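Local coordinates for protein SsfS6 (Streptomyces sp. SF2575, PDB 4FZR) that belongs to the GT-B clan, in the family of the erythromycin biosynthesis protein CIII, with two domains each built round a parallel beta-sheet, at residues D215-S219 with W220-E224; R366-S369 with S370-G373. All blocks are in the same frame, centred on the assembly; numbering follows the deposited sequence.

Contact 1 (D215-S219 with W220-E224); sequences DQVPS and WVFEE
In a tight helical turn, Pro218 and Ser219 accept backbone bonds from Val221 and Phe222. Val221 N donates to Pro218 O at 3.2 Å. The donor stands above the carbonyl plane, and the bond is bent to 145°. Phe222 N reaches Ser219 O at 2.9 Å. Each bond spans three residues and belongs to the short helix 219-222. The side chains fold back on the same turn. Trp220 CG lies between its backbone N and carbonyl carbon (chi1 40°), which swings the indole back to Pro218. There Pro218 CG meets Trp220 CZ2 at 3.6 Å, and Pro218 CB lies 3.6 Å from Trp220 NE1. Pro218 CG also touches Val221 CG2 at 3.5 Å.

This turn sits in the connection between the two parallel sheets of the GT-B fold, after strand 203-204 and before strand 229-231. Trp220 docks onto the second sheet's domain: it meets Phe292 edge-to-face and touches Leu287 and Ile297. Val217 CG1 lies 3.8 Å from Val221 CG1. Phe222 packs near Val217, in a closeness that is doubtful. Val217 and Phe222 both also pack on Leu47 of the second subunit. Glu223 OE2 forms a salt bridge with Arg121 NH2 of that subunit.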
loop_
_atom_site.group_PDB
_atom_site.type_symbol
_atom_site.label_atom_id
_atom_site.label_comp_id
_atom_site.label_asym_id
_atom_site.label_seq_id
_atom_site.Cartn_x
_atom_site.Cartn_y
_atom_site.Cartn_z
ATOM N N ASP A 215 -6.770 -9.557 -5.431
ATOM C CA ASP A 215 -8.091 -9.143 -4.971
ATOM C C ASP A 215 -9.176 -9.114 -6.036
ATOM O O ASP A 215 -8.931 -8.827 -7.201
ATOM C CB ASP A 215 -7.978 -7.718 -4.429
ATOM C CG ASP A 215 -8.943 -7.432 -3.301
ATOM O OD1 ASP A 215 -10.154 -7.296 -3.572
ATOM O OD2 ASP A 215 -8.479 -7.317 -2.148
ATOM N N GLN A 216 -10.387 -9.415 -5.592
ATOM C CA GLN A 216 -11.606 -8.905 -6.192
ATOM C C GLN A 216 -12.701 -9.285 -5.220
ATOM O O GLN A 216 -13.213 -10.399 -5.263
ATOM C CB GLN A 216 -11.898 -9.487 -7.569
ATOM C CG GLN A 216 -13.299 -9.137 -8.014
ATOM C CD GLN A 216 -13.527 -9.316 -9.495
ATOM O OE1 GLN A 216 -12.597 -9.256 -10.299
ATOM N NE2 GLN A 216 -14.781 -9.539 -9.866
ATOM N N VAL A 217 -13.007 -8.370 -4.307
ATOM C CA VAL A 217 -14.008 -8.618 -3.276
ATOM C C VAL A 217 -15.175 -9.359 -3.915
ATOM O O VAL A 217 -16.039 -8.741 -4.546
ATOM C CB VAL A 217 -14.530 -7.314 -2.644
ATOM C CG1 VAL A 217 -15.410 -7.628 -1.443
ATOM C CG2 VAL A 217 -13.376 -6.400 -2.229
ATOM N N PRO A 218 -15.205 -10.692 -3.756
ATOM C CA PRO A 218 -16.125 -11.525 -4.540
ATOM C C PRO A 218 -17.575 -11.077 -4.431
ATOM O O PRO A 218 -17.941 -10.353 -3.505
ATOM C CB PRO A 218 -15.926 -12.932 -3.957
ATOM C CG PRO A 218 -15.233 -12.741 -2.656
ATOM C CD PRO A 218 -14.437 -11.482 -2.779
ATOM N N SER A 219 -18.385 -11.509 -5.390
ATOM C CA SER A 219 -19.781 -11.103 -5.473
ATOM C C SER A 219 -20.475 -11.183 -4.119
ATOM O O SER A 219 -20.814 -10.164 -3.521
ATOM C CB SER A 219 -20.517 -11.990 -6.478
ATOM O OG SER A 219 -21.916 -11.774 -6.425
ATOM N N TRP A 220 -20.670 -12.410 -3.646
ATOM C CA TRP A 220 -21.458 -12.688 -2.444
ATOM C C TRP A 220 -21.143 -11.809 -1.231
ATOM O O TRP A 220 -21.989 -11.651 -0.353
ATOM C CB TRP A 220 -21.324 -14.166 -2.059
ATOM C CG TRP A 220 -19.939 -14.721 -2.216
ATOM C CD1 TRP A 220 -19.396 -15.260 -3.347
ATOM C CD2 TRP A 220 -18.924 -14.800 -1.208
ATOM N NE1 TRP A 220 -18.107 -15.665 -3.107
ATOM C CE2 TRP A 220 -17.793 -15.395 -1.801
ATOM C CE3 TRP A 220 -18.860 -14.426 0.139
ATOM C CZ2 TRP A 220 -16.614 -15.624 -1.097
ATOM C CZ3 TRP A 220 -17.688 -14.654 0.837
ATOM C CH2 TRP A 220 -16.580 -15.247 0.217
ATOM N N VAL A 221 -19.944 -11.241 -1.173
ATOM C CA VAL A 221 -19.576 -10.401 -0.036
ATOM C C VAL A 221 -20.458 -9.158 0.041
ATOM O O VAL A 221 -20.817 -8.709 1.131
ATOM C CB VAL A 221 -18.107 -9.950 -0.102
ATOM C CG1 VAL A 221 -17.755 -9.116 1.123
ATOM C CG2 VAL A 221 -17.192 -11.152 -0.203
ATOM N N PHE A 222 -20.805 -8.609 -1.118
ATOM C CA PHE A 222 -21.612 -7.396 -1.176
ATOM C C PHE A 222 -23.112 -7.707 -1.201
ATOM O O PHE A 222 -23.933 -6.826 -0.947
ATOM C CB PHE A 222 -21.241 -6.564 -2.405
ATOM C CG PHE A 222 -19.810 -6.101 -2.425
ATOM C CD1 PHE A 222 -19.343 -5.216 -1.470
ATOM C CD2 PHE A 222 -18.936 -6.533 -3.416
ATOM C CE1 PHE A 222 -18.027 -4.780 -1.490
ATOM C CE2 PHE A 222 -17.620 -6.098 -3.440
ATOM C CZ PHE A 222 -17.167 -5.219 -2.476
ATOM N N GLU A 223 -23.470 -8.951 -1.510
ATOM C CA GLU A 223 -24.879 -9.349 -1.547
ATOM C C GLU A 223 -25.348 -9.837 -0.176
ATOM O O GLU A 223 -24.610 -9.757 0.805
ATOM C CB GLU A 223 -25.121 -10.423 -2.615
ATOM C CG GLU A 223 -25.994 -9.961 -3.784
ATOM C CD GLU A 223 -27.381 -9.509 -3.351
ATOM O OE1 GLU A 223 -28.107 -10.318 -2.737
ATOM O OE2 GLU A 223 -27.746 -8.345 -3.630
ATOM N N GLU A 224 -26.580 -10.337 -0.116
ATOM C CA GLU A 224 -27.193 -10.734 1.149
ATOM C C GLU A 224 -26.675 -12.066 1.682
ATOM O O GLU A 224 -26.134 -12.883 0.936
ATOM C CB GLU A 224 -28.712 -10.824 0.993
ATOM C CG GLU A 224 -29.393 -9.497 0.728
ATOM C CD GLU A 224 -30.904 -9.612 0.773
ATOM O OE1 GLU A 224 -31.411 -10.752 0.807
ATOM O OE2 GLU A 224 -31.583 -8.563 0.780
#

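Contact 2 (R366-S369 with S370-G373); sequences RDDS and SYVG
An Asx turn at Asp368 caps the start of helix 370-382 through Ser370. Asp368 stands in the short turn that joins this helix to helix 358-367, in the C-terminal domain of the GT-B fold. It is the first residue to leave helical backbone angles after the earlier helix. Its CG is anti to the backbone N (chi1 -171°), which carries the carboxylate forward to the next helix. Asp368 OD1 then takes two bonds from one residue. Ser370 N donates to Asp368 OD1 at 2.9 Å, nearly straight at 161°. The hydroxyl Ser370 OG donates to the same Asp368 OD1 at 2.7 Å. Both donors come from the same face of the carboxylate, above its plane. Two bonds on one oxygen should fix the rotation of the group and would favour its charged form.

The backbone closes the first turn. Gly373 N donates to Ser369 O at 3.2 Å, a helical bond spanning four residues. Tyr371 is buried, packed on Pro322 and on Arg364 and Ile365 of the earlier helix. The carboxylate of Asp368 stands nearly upright to the Tyr371 ring, at 82°. Asp368 CB lies 3.8 Å from Tyr371 CD2. Asp368 O meets the ring at its edge, in its plane, 3.4 Å from Tyr371 CD2. A water also donates to Asp368 O, at 2.6 Å from that oxygen.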
loop_
_atom_site.group_PDB
_atom_site.type_symbol
_atom_site.label_atom_id
_atom_site.label_comp_id
_atom_site.label_asym_id
_atom_site.label_seq_id
_atom_site.Cartn_x
_atom_site.Cartn_y
_atom_site.Cartn_z
ATOM N N ARG A 366 -22.764 -20.735 17.538
ATOM C CA ARG A 366 -23.925 -20.584 16.666
ATOM C C ARG A 366 -25.212 -20.394 17.468
ATOM O O ARG A 366 -26.190 -19.846 16.961
ATOM C CB ARG A 366 -24.055 -21.815 15.764
ATOM C CG ARG A 366 -25.160 -21.755 14.711
ATOM C CD ARG A 366 -25.610 -23.165 14.346
ATOM N NE ARG A 366 -26.183 -23.850 15.507
ATOM C CZ ARG A 366 -26.179 -25.169 15.697
ATOM N NH1 ARG A 366 -25.628 -25.985 14.806
ATOM N NH2 ARG A 366 -26.722 -25.677 16.794
ATOM N N ASP A 367 -25.211 -20.847 18.719
ATOM C CA ASP A 367 -26.411 -20.789 19.550
ATOM C C ASP A 367 -26.298 -19.745 20.660
ATOM O O ASP A 367 -27.293 -19.137 21.052
ATOM C CB ASP A 367 -26.709 -22.166 20.154
ATOM C CG ASP A 367 -27.112 -23.189 19.105
ATOM O OD1 ASP A 367 -27.701 -22.791 18.077
ATOM O OD2 ASP A 367 -26.843 -24.392 19.310
ATOM N N ASP A 368 -25.084 -19.540 21.163
ATOM C CA ASP A 368 -24.858 -18.598 22.253
ATOM C C ASP A 368 -24.461 -17.226 21.699
ATOM O O ASP A 368 -23.384 -17.060 21.124
ATOM C CB ASP A 368 -23.781 -19.136 23.198
ATOM C CG ASP A 368 -23.655 -18.318 24.469
ATOM O OD1 ASP A 368 -24.134 -17.165 24.490
ATOM O OD2 ASP A 368 -23.072 -18.829 25.449
ATOM N N SER A 369 -25.338 -16.244 21.883
ATOM C CA SER A 369 -25.144 -14.911 21.318
ATOM C C SER A 369 -24.147 -14.070 22.117
ATOM O O SER A 369 -23.832 -12.943 21.731
ATOM C CB SER A 369 -26.486 -14.179 21.235
ATOM O OG SER A 369 -27.047 -14.001 22.524
ATOM N N SER A 370 -23.652 -14.617 23.224
ATOM C CA SER A 370 -22.710 -13.897 24.075
ATOM C C SER A 370 -21.335 -13.814 23.419
ATOM O O SER A 370 -20.460 -13.078 23.882
ATOM C CB SER A 370 -22.590 -14.575 25.445
ATOM O OG SER A 370 -21.925 -15.823 25.348
ATOM N N TYR A 371 -21.148 -14.572 22.342
ATOM C CA TYR A 371 -19.870 -14.603 21.640
ATOM C C TYR A 371 -19.753 -13.473 20.626
ATOM O O TYR A 371 -18.740 -12.775 20.589
ATOM C CB TYR A 371 -19.665 -15.960 20.967
ATOM C CG TYR A 371 -19.328 -17.061 21.943
ATOM C CD1 TYR A 371 -18.021 -17.267 22.365
ATOM C CD2 TYR A 371 -20.318 -17.893 22.448
ATOM C CE1 TYR A 371 -17.709 -18.273 23.260
ATOM C CE2 TYR A 371 -20.018 -18.901 23.343
ATOM C CZ TYR A 371 -18.711 -19.087 23.748
ATOM O OH TYR A 371 -18.406 -20.091 24.637
ATOM N N VAL A 372 -20.781 -13.289 19.806
ATOM C CA VAL A 372 -20.818 -12.142 18.911
ATOM C C VAL A 372 -20.756 -10.872 19.748
ATOM O O VAL A 372 -19.994 -9.955 19.449
ATOM C CB VAL A 372 -22.100 -12.108 18.072
ATOM C CG1 VAL A 372 -22.081 -10.900 17.154
ATOM C CG2 VAL A 372 -22.243 -13.386 17.264
ATOM N N GLY A 373 -21.560 -10.834 20.804
ATOM C CA GLY A 373 -21.610 -9.688 21.692
ATOM C C GLY A 373 -20.241 -9.278 22.204
ATOM O O GLY A 373 -19.867 -8.108 22.137
HETATM O O HOH W 1 -22.354 -16.264 18.920
#

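How the contacts relate
Contacts 1 and 2 do not touch. Their centres lie 25 Å apart, and their nearest atoms are about 16 Å apart. Contact 1 comes first in the chain, and 215-224 ends well before 366-373 begins. Both are local turns at the surface, and both lead into a helix. Both have backbone bonding of the helix; contact 1 adds apolar side chains, contact 2 a carboxylate cap. Contact 1 belongs to the connection between the two sheets and also faces the second subunit. Contact 2 lies within the C-terminal domain, and the other chain of the assembly does not touch it.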